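Local atomic coordinates of MmeI (Methylophilus methylotrophus, PDB entry 5HR4), a protein that works as a Type IIL restriction-modification enzyme and probably transfers a methyl group from S-adenosyl-L-methionine to the exocyclic amino group of adenine in DNA. Residues 320-325 / 370-375; 327-332 / 477-482; 357-362 / 407-412; 528-533 / 588-593. All blocks are in the same frame, centred on the assembly; numbering follows the deposited sequence.

Contact 1: residues 320-325 / 370-375; sequences NILKLI and LVITYR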
# COMPACT_ATOMS: atom_id res chain seq x y z
N ASN A 320 5.78 2.67 10.87
CA ASN A 320 4.93 1.61 10.35
C ASN A 320 5.59 0.24 10.49
O ASN A 320 4.88 -0.75 10.75
CB ASN A 320 4.56 1.92 8.91
CG ASN A 320 3.35 2.84 8.81
OD1 ASN A 320 2.51 2.91 9.73
ND2 ASN A 320 3.24 3.55 7.70
N ILE A 321 6.92 0.18 10.37
CA ILE A 321 7.67 -1.04 10.69
C ILE A 321 7.55 -1.40 12.18
O ILE A 321 7.42 -2.58 12.54
CB ILE A 321 9.15 -0.88 10.25
CG1 ILE A 321 9.22 -0.61 8.75
CG2 ILE A 321 9.97 -2.10 10.60
CD1 ILE A 321 10.62 -0.32 8.23
N LEU A 322 7.59 -0.40 13.06
CA LEU A 322 7.46 -0.70 14.49
C LEU A 322 6.07 -1.27 14.82
O LEU A 322 5.97 -2.18 15.64
CB LEU A 322 7.78 0.54 15.33
CG LEU A 322 9.27 0.90 15.27
CD1 LEU A 322 9.64 2.32 15.76
CD2 LEU A 322 10.06 -0.14 16.03
N LYS A 323 5.00 -0.78 14.17
CA LYS A 323 3.70 -1.41 14.42
C LYS A 323 3.68 -2.85 13.92
O LYS A 323 2.80 -3.62 14.32
CB LYS A 323 2.52 -0.70 13.74
CG LYS A 323 2.71 0.73 13.35
CD LYS A 323 1.77 1.06 12.21
CE LYS A 323 0.93 2.29 12.50
NZ LYS A 323 0.08 2.62 11.33
N LEU A 324 4.59 -3.22 13.03
CA LEU A 324 4.60 -4.57 12.50
C LEU A 324 5.54 -5.50 13.27
O LEU A 324 5.17 -6.64 13.58
CB LEU A 324 4.94 -4.53 11.01
CG LEU A 324 4.87 -5.83 10.22
CD1 LEU A 324 4.67 -5.44 8.81
CD2 LEU A 324 6.14 -6.67 10.34
N ILE A 325 6.75 -5.04 13.61
CA ILE A 325 7.66 -5.93 14.32
C ILE A 325 7.40 -6.02 15.82
O ILE A 325 7.86 -6.99 16.45
CB ILE A 325 9.14 -5.55 14.08
CG1 ILE A 325 9.45 -4.19 14.71
CG2 ILE A 325 9.48 -5.58 12.57
CD1 ILE A 325 10.88 -3.71 14.48
N LEU A 370 14.72 -4.59 7.61
CA LEU A 370 15.90 -5.26 8.15
C LEU A 370 16.73 -4.32 9.02
O LEU A 370 17.36 -4.78 9.99
CB LEU A 370 16.76 -5.83 7.03
CG LEU A 370 15.96 -6.83 6.19
CD1 LEU A 370 16.75 -7.31 4.99
CD2 LEU A 370 15.50 -7.99 7.04
N VAL A 371 16.77 -3.02 8.70
CA VAL A 371 17.62 -2.10 9.44
C VAL A 371 17.00 -1.82 10.81
O VAL A 371 17.65 -2.00 11.84
CB VAL A 371 17.86 -0.82 8.63
CG1 VAL A 371 18.37 0.30 9.51
CG2 VAL A 371 18.86 -1.09 7.52
N ILE A 372 15.73 -1.41 10.84
CA ILE A 372 15.04 -1.21 12.11
C ILE A 372 15.12 -2.45 12.98
O ILE A 372 15.36 -2.36 14.19
CB ILE A 372 13.57 -0.79 11.90
CG1 ILE A 372 13.52 0.51 11.13
CG2 ILE A 372 12.88 -0.57 13.25
CD1 ILE A 372 14.20 1.61 11.90
N THR A 373 14.90 -3.64 12.40
CA THR A 373 14.92 -4.85 13.21
C THR A 373 16.29 -5.07 13.82
O THR A 373 16.42 -5.31 15.03
CB THR A 373 14.53 -6.08 12.39
OG1 THR A 373 13.17 -5.97 11.94
CG2 THR A 373 14.69 -7.33 13.25
N TYR A 374 17.33 -4.96 13.01
CA TYR A 374 18.68 -5.17 13.51
C TYR A 374 19.03 -4.13 14.57
O TYR A 374 19.79 -4.44 15.50
CB TYR A 374 19.68 -5.14 12.34
CG TYR A 374 21.13 -5.21 12.73
CD1 TYR A 374 21.66 -6.35 13.32
CD2 TYR A 374 21.99 -4.14 12.50
CE1 TYR A 374 22.99 -6.42 13.70
CE2 TYR A 374 23.32 -4.20 12.86
CZ TYR A 374 23.81 -5.34 13.47
OH TYR A 374 25.13 -5.41 13.83
N ARG A 375 18.48 -2.92 14.48
CA ARG A 375 18.82 -1.91 15.48
C ARG A 375 18.14 -2.21 16.81
O ARG A 375 18.76 -2.11 17.87
CB ARG A 375 18.43 -0.52 14.97
CG ARG A 375 18.15 0.46 16.08
CD ARG A 375 18.25 1.90 15.64
NE ARG A 375 17.06 2.38 14.95
CZ ARG A 375 15.86 2.47 15.50
NH1 ARG A 375 15.69 2.08 16.75
NH2 ARG A 375 14.82 2.94 14.81
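I372 is the hub of this crossing, where the axes of segments 320-325 and 370-375, on helices 318-340 and 368-388, approach to 10.3 Å at 61°. Three side chains of segment 320-325 gather round it. I321 brings CG2 to within 4.0 Å of I372 CB, and its CD1 comes near CG1 of the same residue, the two chains crossing obliquely. The other branch, I372 CG2, is held anti to its own backbone N and meets I325 CD1 at 3.9 Å, the two chains crossing at about a right angle. I325 takes the crowded position for CG1 (chi1 66°), which leaves its CG2 facing T373 OG1 at 3.8 Å. That hydroxyl is already hydrogen-bonded to the carbonyl of F369, one turn back in its own helix, so the isoleucine meets a satisfied oxygen. Toward the looser side the packing thins: L322 sends a single methyl, CD2, to I372 CG2 at 4.0 Å, and both L322 and R375 are partly exposed. No hydrogen bond joins the two segments, whose contact rests on branched aliphatic chains; the R375-E318 salt bridge ties the same two helices at the looser rim.

Contact 2: residues 327-332 / 477-482; sequences PLFLDE and FILGNP. With SFG (sinefungin), chain H; nucleotides of chain B.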
# COMPACT_ATOMS: atom_id res chain seq x y z
N PRO A 327 4.40 -6.55 17.57
CA PRO A 327 3.65 -7.80 17.77
C PRO A 327 4.32 -9.01 17.16
O PRO A 327 4.15 -10.11 17.70
CB PRO A 327 2.30 -7.51 17.09
CG PRO A 327 2.29 -6.06 16.78
CD PRO A 327 3.71 -5.64 16.64
N LEU A 328 5.05 -8.88 16.06
CA LEU A 328 5.58 -10.08 15.41
C LEU A 328 6.58 -10.80 16.32
O LEU A 328 6.47 -12.01 16.54
CB LEU A 328 6.22 -9.75 14.06
CG LEU A 328 6.50 -10.97 13.16
CD1 LEU A 328 5.25 -11.83 12.95
CD2 LEU A 328 7.12 -10.56 11.81
N PHE A 329 7.55 -10.07 16.86
CA PHE A 329 8.49 -10.73 17.76
C PHE A 329 8.97 -9.83 18.89
O PHE A 329 9.20 -10.32 20.00
CB PHE A 329 9.71 -11.24 16.98
CG PHE A 329 10.34 -10.21 16.10
CD1 PHE A 329 9.93 -10.06 14.79
CD2 PHE A 329 11.34 -9.39 16.59
CE1 PHE A 329 10.50 -9.10 13.97
CE2 PHE A 329 11.92 -8.43 15.78
CZ PHE A 329 11.49 -8.28 14.47
N LEU A 330 9.12 -8.52 18.63
CA LEU A 330 9.96 -7.67 19.46
C LEU A 330 9.42 -7.57 20.87
O LEU A 330 10.14 -7.83 21.84
CB LEU A 330 10.12 -6.29 18.82
CG LEU A 330 11.06 -5.32 19.55
CD1 LEU A 330 12.37 -5.97 19.83
CD2 LEU A 330 11.26 -4.02 18.82
N ASP A 331 8.14 -7.21 21.02
CA ASP A 331 7.57 -7.10 22.36
C ASP A 331 7.79 -8.39 23.15
O ASP A 331 8.16 -8.34 24.34
CB ASP A 331 6.08 -6.77 22.31
CG ASP A 331 5.81 -5.32 21.86
OD1 ASP A 331 6.76 -4.50 21.90
OD2 ASP A 331 4.64 -5.01 21.47
N GLU A 332 7.58 -9.56 22.53
CA GLU A 332 7.75 -10.78 23.31
C GLU A 332 9.20 -10.96 23.74
O GLU A 332 9.46 -11.47 24.83
CB GLU A 332 7.27 -12.02 22.55
N PHE A 477 11.39 -15.26 10.95
CA PHE A 477 10.33 -14.32 10.64
C PHE A 477 10.37 -13.88 9.18
O PHE A 477 11.45 -13.70 8.60
CB PHE A 477 10.41 -13.12 11.58
CG PHE A 477 10.47 -13.50 13.00
CD1 PHE A 477 9.31 -13.68 13.74
CD2 PHE A 477 11.69 -13.74 13.61
CE1 PHE A 477 9.36 -14.05 15.07
CE2 PHE A 477 11.74 -14.13 14.94
CZ PHE A 477 10.57 -14.28 15.66
N ILE A 478 9.19 -13.73 8.60
CA ILE A 478 9.00 -13.18 7.27
C ILE A 478 8.20 -11.90 7.44
O ILE A 478 7.05 -11.93 7.91
CB ILE A 478 8.28 -14.18 6.34
CG1 ILE A 478 9.18 -15.36 6.03
CG2 ILE A 478 7.87 -13.53 5.04
CD1 ILE A 478 8.49 -16.38 5.20
N LEU A 479 8.81 -10.77 7.09
CA LEU A 479 8.15 -9.48 7.20
C LEU A 479 8.49 -8.61 6.01
O LEU A 479 9.56 -8.74 5.42
CB LEU A 479 8.54 -8.77 8.49
CG LEU A 479 9.98 -8.81 8.97
CD1 LEU A 479 10.81 -7.80 8.27
CD2 LEU A 479 9.97 -8.49 10.45
N GLY A 480 7.59 -7.70 5.68
CA GLY A 480 7.93 -6.66 4.73
C GLY A 480 6.70 -5.99 4.18
O GLY A 480 5.57 -6.32 4.52
N ASN A 481 6.96 -5.04 3.28
CA ASN A 481 5.93 -4.19 2.67
C ASN A 481 5.96 -4.37 1.16
O ASN A 481 6.52 -3.54 0.43
CB ASN A 481 6.14 -2.73 3.06
CG ASN A 481 5.11 -1.82 2.44
OD1 ASN A 481 4.01 -2.26 2.08
ND2 ASN A 481 5.45 -0.55 2.31
N PRO A 482 5.33 -5.43 0.65
CA PRO A 482 5.38 -5.74 -0.79
C PRO A 482 4.58 -4.75 -1.62
O PRO A 482 3.65 -4.10 -1.11
CB PRO A 482 4.77 -7.14 -0.87
CG PRO A 482 4.74 -7.66 0.54
CD PRO A 482 4.62 -6.46 1.42
N SFG H . 9.96 -1.90 2.59
CA SFG H . 10.87 -1.19 1.70
C SFG H . 11.40 0.00 2.47
O SFG H . 11.00 0.19 3.64
OXT SFG H . 12.23 0.79 1.97
CB SFG H . 10.13 -0.73 0.45
CG SFG H . 9.47 -1.94 -0.19
CD SFG H . 8.55 -1.40 -1.25
NE SFG H . 7.33 -1.00 -0.58
C5' SFG H . 8.26 -2.44 -2.34
C4' SFG H . 9.55 -3.03 -3.02
O4' SFG H . 9.23 -4.13 -3.65
C3' SFG H . 10.14 -2.14 -4.13
O3' SFG H . 11.35 -1.71 -3.70
C2' SFG H . 10.24 -3.03 -5.40
O2' SFG H . 11.54 -2.83 -6.11
C1' SFG H . 10.19 -4.24 -4.94
N9 SFG H . 9.53 -5.16 -5.81
C8 SFG H . 8.47 -4.95 -6.57
N7 SFG H . 8.16 -6.10 -7.18
C5 SFG H . 9.04 -7.02 -6.77
C6 SFG H . 9.17 -8.35 -7.10
N6 SFG H . 8.41 -9.22 -7.97
N1 SFG H . 10.13 -9.09 -6.57
C2 SFG H . 10.99 -8.52 -5.69
N3 SFG H . 10.87 -7.20 -5.37
C4 SFG H . 9.88 -6.45 -5.92
P DA B 7 -2.91 1.76 -7.87
OP1 DA B 7 -1.97 2.36 -8.86
OP2 DA B 7 -3.00 0.28 -7.77
O5' DA B 7 -2.64 2.42 -6.46
C5' DA B 7 -1.85 1.82 -5.52
C4' DA B 7 -1.28 2.92 -4.67
O4' DA B 7 -0.45 2.37 -3.65
C3' DA B 7 -0.44 3.93 -5.43
O3' DA B 7 -0.78 5.20 -4.95
C2' DA B 7 1.00 3.54 -5.06
C1' DA B 7 0.82 2.98 -3.66
N9 DA B 7 1.75 1.92 -3.29
C8 DA B 7 2.15 0.89 -4.07
N7 DA B 7 2.92 0.04 -3.45
C5 DA B 7 3.00 0.53 -2.16
C6 DA B 7 3.66 0.07 -0.99
N6 DA B 7 4.41 -1.03 -0.95
N1 DA B 7 3.53 0.81 0.13
C2 DA B 7 2.79 1.91 0.09
N3 DA B 7 2.11 2.43 -0.94
C4 DA B 7 2.27 1.68 -2.04
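N481 and P482 open the NPPF sequence, motif IV of the N6-adenine methyltransferases, at the end of strand 477-480. N481 O accepts a 2.9 Å hydrogen bond from NE of sinefungin, the nitrogen standing roughly where the cofactor's methyl would be. With CG anti to the backbone N, the carboxamide of N481 faces the base of DA7 of chain B: ND2 donates to N1 at 3.2 Å and 151°, while the base's N6 gives OD1 a weak bond of 3.3 Å. N6 of DA7 lies 2.9 Å from NE of sinefungin, consistent with methyl transfer. One shell out, T316 OG1 accepts from N481 ND2 and helps fix its amide. Farther back, the strand packs against helix 318-340. F329 lays CD1 over one face of the F477 ring, offset toward its rim; the ring centroids are 4.8 Å apart and the planes at 47°. L328 slides past F477 and reaches L479 with its CD2 methyl, and F359 completes the aromatic group beside F329 and F477. This packing, almost all between apolar side chains, joins the helix to the strand leading into N481. L479 CD2 finally meets the F329 ring at its edge, in plane, 3.6 Å from CE1.

Contact 3: residues 357-362 / 407-412; sequences LTFFDP and DQFFGI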
# COMPACT_ATOMS: atom_id res chain seq x y z
N LEU A 357 18.35 -16.03 15.50
CA LEU A 357 17.12 -15.56 14.86
C LEU A 357 17.43 -15.01 13.47
O LEU A 357 18.38 -14.23 13.31
CB LEU A 357 16.45 -14.48 15.70
CG LEU A 357 15.77 -14.76 17.03
CD1 LEU A 357 15.28 -13.43 17.58
CD2 LEU A 357 14.60 -15.72 16.89
N THR A 358 16.64 -15.39 12.48
CA THR A 358 16.84 -14.92 11.11
C THR A 358 15.61 -14.15 10.63
O THR A 358 14.47 -14.53 10.96
CB THR A 358 17.15 -16.08 10.14
OG1 THR A 358 16.16 -17.10 10.28
CG2 THR A 358 18.49 -16.68 10.45
N PHE A 359 15.84 -13.08 9.87
CA PHE A 359 14.77 -12.22 9.37
C PHE A 359 14.81 -12.16 7.84
O PHE A 359 15.88 -12.00 7.25
CB PHE A 359 14.89 -10.82 9.98
CG PHE A 359 14.87 -10.83 11.49
CD1 PHE A 359 13.68 -10.67 12.18
CD2 PHE A 359 16.04 -11.04 12.20
CE1 PHE A 359 13.65 -10.71 13.55
CE2 PHE A 359 16.01 -11.06 13.58
CZ PHE A 359 14.82 -10.89 14.25
N PHE A 360 13.64 -12.25 7.22
CA PHE A 360 13.52 -12.48 5.78
C PHE A 360 12.44 -11.56 5.19
O PHE A 360 11.25 -11.80 5.38
CB PHE A 360 13.19 -13.95 5.54
CG PHE A 360 13.27 -14.38 4.11
CD1 PHE A 360 13.75 -13.53 3.12
CD2 PHE A 360 12.88 -15.66 3.76
CE1 PHE A 360 13.81 -13.93 1.79
CE2 PHE A 360 12.94 -16.08 2.45
CZ PHE A 360 13.40 -15.21 1.45
N ASP A 361 12.87 -10.55 4.43
CA ASP A 361 11.96 -9.60 3.78
C ASP A 361 11.91 -9.84 2.27
O ASP A 361 12.78 -9.34 1.53
CB ASP A 361 12.40 -8.16 4.09
CG ASP A 361 11.41 -7.09 3.57
OD1 ASP A 361 10.47 -7.42 2.80
OD2 ASP A 361 11.59 -5.90 3.93
N PRO A 362 10.87 -10.53 1.75
CA PRO A 362 10.86 -10.98 0.35
C PRO A 362 10.43 -9.91 -0.64
O PRO A 362 9.88 -10.23 -1.70
CB PRO A 362 9.86 -12.14 0.36
CG PRO A 362 9.13 -12.06 1.72
CD PRO A 362 9.61 -10.84 2.43
N ASP A 407 24.74 -10.99 9.37
CA ASP A 407 24.47 -12.27 8.69
C ASP A 407 23.18 -12.90 9.13
O ASP A 407 22.89 -14.03 8.75
CB ASP A 407 25.63 -13.27 8.90
CG ASP A 407 26.03 -13.45 10.36
OD1 ASP A 407 25.20 -13.23 11.27
OD2 ASP A 407 27.19 -13.85 10.60
N GLN A 408 22.34 -12.25 9.92
CA GLN A 408 21.05 -12.80 10.30
C GLN A 408 19.91 -12.25 9.44
O GLN A 408 18.75 -12.61 9.66
CB GLN A 408 20.78 -12.53 11.78
CG GLN A 408 21.94 -12.94 12.67
CD GLN A 408 21.80 -12.50 14.13
OE1 GLN A 408 22.75 -11.98 14.72
NE2 GLN A 408 20.62 -12.69 14.71
N PHE A 409 20.21 -11.42 8.44
CA PHE A 409 19.18 -10.74 7.69
C PHE A 409 19.25 -11.08 6.20
O PHE A 409 20.34 -11.11 5.61
CB PHE A 409 19.26 -9.24 7.95
CG PHE A 409 19.00 -8.90 9.39
CD1 PHE A 409 20.02 -8.98 10.33
CD2 PHE A 409 17.73 -8.56 9.81
CE1 PHE A 409 19.76 -8.68 11.70
CE2 PHE A 409 17.46 -8.26 11.14
CZ PHE A 409 18.48 -8.33 12.09
N PHE A 410 18.08 -11.33 5.62
CA PHE A 410 17.90 -11.93 4.31
C PHE A 410 16.82 -11.15 3.58
O PHE A 410 15.80 -10.80 4.19
CB PHE A 410 17.48 -13.41 4.43
CG PHE A 410 18.51 -14.31 5.10
CD1 PHE A 410 18.58 -14.42 6.48
CD2 PHE A 410 19.39 -15.06 4.33
CE1 PHE A 410 19.53 -15.27 7.10
CE2 PHE A 410 20.34 -15.89 4.93
CZ PHE A 410 20.41 -15.99 6.31
N GLY A 411 17.02 -10.89 2.29
CA GLY A 411 16.04 -10.10 1.55
C GLY A 411 16.11 -10.33 0.06
O GLY A 411 17.17 -10.65 -0.49
N ILE A 412 14.96 -10.14 -0.60
CA ILE A 412 14.84 -10.20 -2.06
C ILE A 412 14.34 -8.84 -2.57
O ILE A 412 13.37 -8.28 -2.03
CB ILE A 412 13.87 -11.31 -2.51
CG1 ILE A 412 14.25 -12.68 -1.92
CG2 ILE A 412 13.86 -11.39 -4.00
CD1 ILE A 412 13.13 -13.72 -1.99
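Adjacent parallel strands of the methyltransferase sheet meet here: 359-361, whose last residue D361 begins the cofactor-binding sequence DPACGCG, the first methyltransferase motif, and 409-413. Four backbone bonds join them. F359 N donates to Q408 O at 3.0 Å and F359 O accepts from F410 N at 2.8 Å; D361 repeats the pattern, its N bonding F410 O at 3.0 Å and its O taking I412 N at 3.2 Å. The first two run nearly along the acceptor C=O axes, whereas I412 N stands 32° above the carbonyl plane of D361. Ahead of the strands' N-terminal ends the Q408 side chain adds a fifth bond: NE2 gives L357 O a straight one, 3.1 Å and 171°, in the amide plane, and R355 and N405 hold OE1. On one face F359 and F409 point the same way, toward T373 of helix 368-388, with rings nearly parallel (12°) but slid apart. On the other, the edge of the F360 ring meets I412 CD1 at 3.8 Å from CZ, while F410 stacks on H455. Neighbouring parallel strands linked through helix 368-388, a beta-alpha-beta crossover with the cofactor site at their C-terminal ends, are typical of the Rossmann-like methyltransferase fold.

Contact 4: residues 528-533 / 588-593; sequences NANIRC and GLKDSD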
# COMPACT_ATOMS: atom_id res chain seq x y z
N ASN A 528 7.94 -25.53 7.87
CA ASN A 528 8.39 -25.11 9.21
C ASN A 528 7.33 -24.19 9.83
O ASN A 528 7.46 -22.96 9.80
CB ASN A 528 9.76 -24.43 9.15
CG ASN A 528 10.17 -23.78 10.49
OD1 ASN A 528 9.51 -23.98 11.52
ND2 ASN A 528 11.26 -23.01 10.47
N ALA A 529 6.33 -24.80 10.47
CA ALA A 529 5.23 -24.09 11.13
C ALA A 529 5.66 -23.14 12.25
O ALA A 529 4.81 -22.52 12.89
CB ALA A 529 4.22 -25.08 11.71
N ASN A 530 6.96 -23.04 12.52
CA ASN A 530 7.42 -22.12 13.55
C ASN A 530 7.61 -20.71 13.01
O ASN A 530 7.76 -19.77 13.80
CB ASN A 530 8.72 -22.61 14.17
CG ASN A 530 8.48 -23.59 15.29
OD1 ASN A 530 7.38 -24.14 15.43
ND2 ASN A 530 9.51 -23.82 16.11
N ILE A 531 7.64 -20.54 11.71
CA ILE A 531 7.81 -19.21 11.16
C ILE A 531 6.54 -18.42 11.41
O ILE A 531 5.43 -18.96 11.37
CB ILE A 531 8.16 -19.30 9.67
CG1 ILE A 531 9.49 -20.05 9.48
CG2 ILE A 531 8.15 -17.91 9.05
CD1 ILE A 531 9.78 -20.46 8.03
N ARG A 532 6.71 -17.13 11.71
CA ARG A 532 5.64 -16.16 11.86
C ARG A 532 5.85 -15.04 10.83
O ARG A 532 6.99 -14.59 10.62
CB ARG A 532 5.64 -15.61 13.27
N CYS A 533 4.77 -14.60 10.17
CA CYS A 533 4.86 -13.64 9.07
C CYS A 533 3.97 -12.43 9.30
O CYS A 533 2.89 -12.53 9.90
CB CYS A 533 4.44 -14.25 7.71
SG CYS A 533 5.14 -15.88 7.33
N GLY A 588 0.42 -17.10 10.04
CA GLY A 588 1.31 -18.23 10.17
C GLY A 588 0.48 -19.49 10.21
O GLY A 588 -0.73 -19.47 9.96
N LEU A 589 1.14 -20.60 10.55
CA LEU A 589 0.44 -21.88 10.57
C LEU A 589 -0.06 -22.27 11.95
O LEU A 589 -0.85 -23.21 12.05
CB LEU A 589 1.35 -22.98 10.01
CG LEU A 589 1.51 -22.90 8.48
CD1 LEU A 589 2.06 -24.19 7.95
CD2 LEU A 589 0.19 -22.57 7.80
N LYS A 590 0.32 -21.53 13.00
CA LYS A 590 -0.12 -21.77 14.38
C LYS A 590 -1.16 -20.73 14.77
O LYS A 590 -0.89 -19.53 14.74
CB LYS A 590 1.05 -21.69 15.35
CG LYS A 590 2.25 -22.54 14.97
CD LYS A 590 3.47 -22.17 15.78
CE LYS A 590 4.43 -23.36 15.85
NZ LYS A 590 5.37 -23.28 17.02
N ASP A 591 -2.35 -21.19 15.18
CA ASP A 591 -3.29 -20.27 15.81
C ASP A 591 -2.67 -19.67 17.06
O ASP A 591 -1.79 -20.25 17.70
CB ASP A 591 -4.59 -20.99 16.19
CG ASP A 591 -5.29 -21.60 15.00
OD1 ASP A 591 -4.66 -21.68 13.91
OD2 ASP A 591 -6.46 -22.02 15.15
N SER A 592 -3.12 -18.47 17.39
CA SER A 592 -2.69 -17.79 18.60
C SER A 592 -3.88 -17.75 19.54
O SER A 592 -4.99 -17.44 19.12
CB SER A 592 -2.19 -16.37 18.31
OG SER A 592 -1.32 -15.91 19.33
N ASP A 593 -3.63 -18.07 20.80
CA ASP A 593 -4.70 -18.02 21.78
C ASP A 593 -5.07 -16.59 22.16
O ASP A 593 -6.12 -16.39 22.78
CB ASP A 593 -4.28 -18.84 23.01
CG ASP A 593 -3.94 -20.29 22.66
OD1 ASP A 593 -2.85 -20.54 22.08
OD2 ASP A 593 -4.78 -21.17 22.95
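N528 opens the first segment by turning its side chain toward the residues that follow: OD1 accepts from N530 N at 2.9 Å, with the donor well above the carboxamide plane, and so closes an Asx turn. Its backbone O also receives I531 N, at 3.1 Å, which makes residues 528 to 531 a type I beta turn. The other side-chain atom, ND2, is bound to the carbonyl of A472, so both ends of this amide are used. A529, at the turn's second position, offers its CB to the CB of L589 at 3.9 Å, while its carbonyl oxygen lies alongside the extended chain of K590. The next residue, N530, is exposed and reaches across with OD1 to K590 NZ, a 2.7 Å hydrogen bond in which the lysine nitrogen stands 54° above the carboxamide plane. Both residues are exposed, so solvent probably competes for this bond. I531 turns inward to I478 and I525, bringing the chain from surface to interior. R532 and C533 then begin strand 532-538 between strands 477-480 and 581-588, C533 pairing through its backbone with F587 just ahead of G588. What results is an Asx turn superposed on a type I beta turn, leading a strand into the Rossmann-like sheet beside its antiparallel neighbour.

How the contacts relate
The four contacts illustrate how chemistry follows place in one alpha/beta domain. Contacts 1, 2 and 3 are buried and interlocked: T373 of contact 1 touches both F329 of contact 2 and F359 of contact 3. Contacts 1 and 2 share helix 318-340 and rely on apolar side chains, whereas contact 3 is built mainly from backbone hydrogen bonds. Contact 2 adjoins contact 3 in the sheet through F477 and F360, and contact 4 through I478 and R532; it carries the hydrogen bonds to sinefungin and the base, while I412 of contact 3 lies near the same ligand. Contact 4, about 17 Å from contact 3 between centres, lies partly at the surface, where turns and an exposed lysine-asparagine bond replace dense packing.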